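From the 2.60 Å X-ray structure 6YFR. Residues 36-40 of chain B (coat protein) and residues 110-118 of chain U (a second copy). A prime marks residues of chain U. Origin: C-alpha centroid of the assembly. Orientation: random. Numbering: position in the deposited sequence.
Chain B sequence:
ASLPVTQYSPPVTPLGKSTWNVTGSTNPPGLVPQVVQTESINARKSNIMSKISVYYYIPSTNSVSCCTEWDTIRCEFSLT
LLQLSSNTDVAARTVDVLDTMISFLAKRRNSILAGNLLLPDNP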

ATOM      1  N   VAL B  36     -38.072 -17.695 -61.054  1.00 39.42           N
ATOM      2  CA  VAL B  36     -36.615 -17.684 -61.067  1.00 33.20           C
ATOM      3  C   VAL B  36     -36.126 -19.125 -61.054  1.00 30.82           C
ATOM      4  O   VAL B  36     -36.490 -19.899 -60.161  1.00 64.06           O
ATOM      5  N   GLN B  37     -35.307 -19.484 -62.037  1.00 26.30           N
ATOM      6  CA  GLN B  37     -34.597 -20.756 -62.032  1.00 39.31           C
ATOM      7  C   GLN B  37     -33.143 -20.516 -61.652  1.00 30.93           C
ATOM      8  O   GLN B  37     -32.487 -19.628 -62.206  1.00 48.90           O
ATOM      9  N   THR B  38     -32.644 -21.314 -60.716  1.00 34.54           N
ATOM     10  CA  THR B  38     -31.296 -21.180 -60.181  1.00 41.66           C
ATOM     11  C   THR B  38     -30.560 -22.500 -60.350  1.00 38.55           C
ATOM     12  O   THR B  38     -31.126 -23.565 -60.093  1.00 49.56           O
ATOM     13  N   GLU B  39     -29.309 -22.433 -60.799  1.00 47.58           N
ATOM     14  CA  GLU B  39     -28.437 -23.604 -60.856  1.00 25.88           C
ATOM     15  C   GLU B  39     -27.137 -23.248 -60.148  1.00 38.79           C
ATOM     16  O   GLU B  39     -26.323 -22.490 -60.683  1.00 46.20           O
ATOM     17  N   SER B  40     -26.942 -23.787 -58.945  1.00 42.47           N
ATOM     18  CA  SER B  40     -25.820 -23.362 -58.117  1.00 31.31           C
ATOM     19  C   SER B  40     -25.014 -24.555 -57.624  1.00 44.77           C
ATOM     20  O   SER B  40     -25.552 -25.638 -57.394  1.00 61.52           O
TER
ATOM     21  N   ASN U 110     -35.195 -30.649 -68.611  1.00 35.42           N
ATOM     22  CA  ASN U 110     -33.822 -30.983 -68.974  1.00 32.63           C
ATOM     23  C   ASN U 110     -32.829 -30.091 -68.241  1.00 41.20           C
ATOM     24  O   ASN U 110     -31.808 -30.575 -67.736  1.00 42.39           O
ATOM     25  N   SER U 111     -33.111 -28.788 -68.174  1.00 31.64           N
ATOM     26  CA  SER U 111     -32.218 -27.873 -67.470  1.00 39.80           C
ATOM     27  C   SER U 111     -32.101 -28.246 -65.997  1.00 47.80           C
ATOM     28  O   SER U 111     -31.000 -28.251 -65.432  1.00 41.41           O
ATOM     29  N   ILE U 112     -33.232 -28.571 -65.364  1.00 27.67           N
ATOM     30  CA  ILE U 112     -33.233 -28.942 -63.951  1.00 33.20           C
ATOM     31  C   ILE U 112     -32.431 -30.218 -63.733  1.00 48.63           C
ATOM     32  O   ILE U 112     -31.656 -30.330 -62.773  1.00 38.85           O
ATOM     33  N   LEU U 113     -32.603 -31.202 -64.620  1.00 32.57           N
ATOM     34  CA  LEU U 113     -31.940 -32.487 -64.437  1.00 34.18           C
ATOM     35  C   LEU U 113     -30.461 -32.433 -64.785  1.00 36.45           C
ATOM     36  O   LEU U 113     -29.686 -33.255 -64.286  1.00 36.35           O
ATOM     37  N   ALA U 114     -30.046 -31.485 -65.626  1.00 37.12           N
ATOM     38  CA  ALA U 114     -28.654 -31.398 -66.039  1.00 33.74           C
ATOM     39  C   ALA U 114     -27.856 -30.346 -65.275  1.00 40.22           C
ATOM     40  O   ALA U 114     -26.623 -30.357 -65.353  1.00 45.26           O
ATOM     41  N   GLY U 115     -28.512 -29.452 -64.544  1.00 47.62           N
ATOM     42  CA  GLY U 115     -27.786 -28.390 -63.866  1.00 34.98           C
ATOM     43  C   GLY U 115     -27.184 -27.390 -64.827  1.00 40.67           C
ATOM     44  O   GLY U 115     -26.046 -26.947 -64.625  1.00 40.31           O
ATOM     45  N   ASN U 116     -27.922 -27.029 -65.877  1.00 37.96           N
ATOM     46  CA  ASN U 116     -27.434 -26.126 -66.915  1.00 37.47           C
ATOM     47  C   ASN U 116     -28.581 -25.208 -67.320  1.00 46.63           C
ATOM     48  O   ASN U 116     -29.559 -25.664 -67.923  1.00 42.93           O
ATOM     49  N   LEU U 117     -28.458 -23.917 -66.997  1.00 44.91           N
ATOM     50  CA  LEU U 117     -29.505 -22.952 -67.321  1.00 39.68           C
ATOM     51  C   LEU U 117     -29.663 -22.734 -68.816  1.00 37.23           C
ATOM     52  O   LEU U 117     -30.721 -22.267 -69.251  1.00 59.48           O
ATOM     53  N   LEU U 118     -28.640 -23.047 -69.610  1.00 47.06           N
ATOM     54  CA  LEU U 118     -28.644 -22.693 -71.022  1.00 45.26           C
ATOM     55  C   LEU U 118     -29.441 -23.658 -71.889  1.00 29.87           C
ATOM     56  O   LEU U 118     -29.690 -23.341 -73.057  1.00 59.61           O
TER

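Strand 36-40 of chain B runs alongside the end of a chain U helix and the turn that follows it. The strand and helix axes approach to 9.4 Å, and their N-to-C directions differ by 24°, so the two segments travel roughly the same way. Strand alternation sets which side chains can take part: the CA-to-CB bonds of Gln37 and Glu39 point toward chain U, whereas those of Thr38 and Ser40 point away. Accordingly, Gln37 and Glu39 supply almost all of the strand's share of the 310 Å² buried between the stretches, with 69 and 90 Å² covered.

Gln37 is extended, with chi1 179° (t) and chi2 -173° (t), which carries its amide across the gap to the helix. With chi3 at -5°, Gln37 NE2 donates to Ser111′ OG at 2.7 Å (N-H...acceptor angle 145°) and to Glu39 OE2 at 3.0 Å (165°). One amide nitrogen thus links the neighbouring inward side chain of its own strand to the other chain. OE1 is satisfied by a residue just outside the stretches.

Glu39 folds instead of extending: chi1 -61° and chi2 -64° are both m, and this bend brings its carboxylate within reach of Gln37 NE2. Glu39 OE2 lies 3.8 Å from Ile112′ CA, while Glu39 OE1 comes to 3.3 Å from Gly115′ CA and is hydrogen-bonded elsewhere in the structure. Gly115′ is the first residue to leave helical phi/psi, at 68/41. Its positive phi by itself favours glycine; an ideal CB here would point sideways and lie 4.0 Å from Glu39 OE1, so proximity to the carboxylate is not a strong additional constraint.

The CA-to-CB bond of Ser111′ points toward the strand, and its chi1 is -177° (t). Besides accepting from Gln37 NE2, Ser111′ OG donates to Asn116′ O over a very short 2.5 Å, tying the helix to the following loop. The hydroxyl therefore relays the Gln37-Glu39 pair to the chain U backbone. The CA-to-CB bond of Asn116′ points away, and Asn116′ OD1 accepts from Leu118′ N at 2.9 Å.

Two aliphatic side chains complete the contact. Leu117′ starts sideways, but with chi1 -72° (m) and chi2 167° (t) its end comes nearer the strand: Leu117′ CD2 lies 3.5 Å from Gln37 CD, and Leu117′ CG lies 3.6 Å from Glu39 CG, so it packs against both inward side chains. Ile112′, also sideways (chi1 -70°, m; chi2 174°, t), makes a looser approach, its CG1 standing 4.2 Å from Gln37 NE2.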

ATOM      1  CB  VAL B  36     -36.046 -16.905 -59.871  1.00 29.38           C
ATOM      2  CG1 VAL B  36     -34.529 -16.864 -59.937  1.00 26.53           C
ATOM      3  CG2 VAL B  36     -36.626 -15.502 -59.829  1.00 39.21           C
ATOM      4  CB  GLN B  37     -34.669 -21.459 -63.390  1.00 28.08           C
ATOM      5  CG  GLN B  37     -33.902 -22.773 -63.406  1.00 26.66           C
ATOM      6  CD  GLN B  37     -33.815 -23.406 -64.781  1.00 41.75           C
ATOM      7  OE1 GLN B  37     -34.401 -22.915 -65.749  1.00 36.99           O
ATOM      8  NE2 GLN B  37     -33.074 -24.508 -64.875  1.00 32.86           N
ATOM      9  CB  THR B  38     -31.334 -20.782 -58.701  1.00 23.23           C
ATOM     10  OG1 THR B  38     -31.828 -19.443 -58.581  1.00 59.82           O
ATOM     11  CG2 THR B  38     -29.955 -20.874 -58.071  1.00 59.70           C
ATOM     12  CB  GLU B  39     -28.182 -24.041 -62.300  1.00 36.56           C
ATOM     13  CG  GLU B  39     -29.438 -24.433 -63.061  1.00 38.72           C
ATOM     14  CD  GLU B  39     -30.130 -25.654 -62.480  1.00 32.60           C
ATOM     15  OE1 GLU B  39     -29.473 -26.438 -61.764  1.00 35.34           O
ATOM     16  OE2 GLU B  39     -31.338 -25.833 -62.747  1.00 42.55           O
ATOM     17  CB  SER B  40     -26.307 -22.527 -56.924  1.00 32.37           C
ATOM     18  OG  SER B  40     -27.391 -23.161 -56.261  1.00 63.91           O
TER
ATOM     19  CB  ASN U 110     -33.625 -30.861 -70.482  1.00 37.33           C
ATOM     20  CG  ASN U 110     -34.566 -31.750 -71.266  1.00 44.74           C
ATOM     21  OD1 ASN U 110     -35.018 -32.782 -70.771  1.00 34.28           O
ATOM     22  ND2 ASN U 110     -34.878 -31.347 -72.493  1.00 40.72           N
ATOM     23  CB  SER U 111     -32.723 -26.439 -67.623  1.00 26.11           C
ATOM     24  OG  SER U 111     -31.832 -25.523 -67.017  1.00 51.64           O
ATOM     25  CB  ILE U 112     -34.681 -29.089 -63.442  1.00 31.06           C
ATOM     26  CG1 ILE U 112     -35.355 -27.718 -63.373  1.00 26.80           C
ATOM     27  CG2 ILE U 112     -34.712 -29.771 -62.089  1.00 29.08           C
ATOM     28  CD1 ILE U 112     -36.819 -27.790 -63.026  1.00 23.88           C
ATOM     29  CB  LEU U 113     -32.627 -33.567 -65.277  1.00 22.62           C
ATOM     30  CG  LEU U 113     -34.029 -33.986 -64.831  1.00 34.93           C
ATOM     31  CD1 LEU U 113     -34.593 -35.004 -65.797  1.00 22.53           C
ATOM     32  CD2 LEU U 113     -33.993 -34.547 -63.425  1.00 23.33           C
ATOM     33  CB  ALA U 114     -28.573 -31.110 -67.546  1.00 26.25           C
ATOM     34  CB  ASN U 116     -26.909 -26.913 -68.117  1.00 45.87           C
ATOM     35  CG  ASN U 116     -26.105 -26.055 -69.072  1.00 50.95           C
ATOM     36  OD1 ASN U 116     -26.430 -24.890 -69.310  1.00 60.13           O
ATOM     37  ND2 ASN U 116     -25.042 -26.632 -69.628  1.00 64.67           N
ATOM     38  CB  LEU U 117     -29.210 -21.606 -66.664  1.00 26.93           C
ATOM     39  CG  LEU U 117     -29.378 -21.498 -65.154  1.00 35.42           C
ATOM     40  CD1 LEU U 117     -28.738 -20.220 -64.680  1.00 35.91           C
ATOM     41  CD2 LEU U 117     -30.848 -21.514 -64.807  1.00 41.48           C
ATOM     42  CB  LEU U 118     -27.211 -22.612 -71.544  1.00 25.28           C
ATOM     43  CG  LEU U 118     -26.318 -21.573 -70.868  1.00 58.84           C
ATOM     44  CD1 LEU U 118     -24.899 -21.726 -71.354  1.00 34.94           C
ATOM     45  CD2 LEU U 118     -26.833 -20.172 -71.152  1.00 47.63           C
TER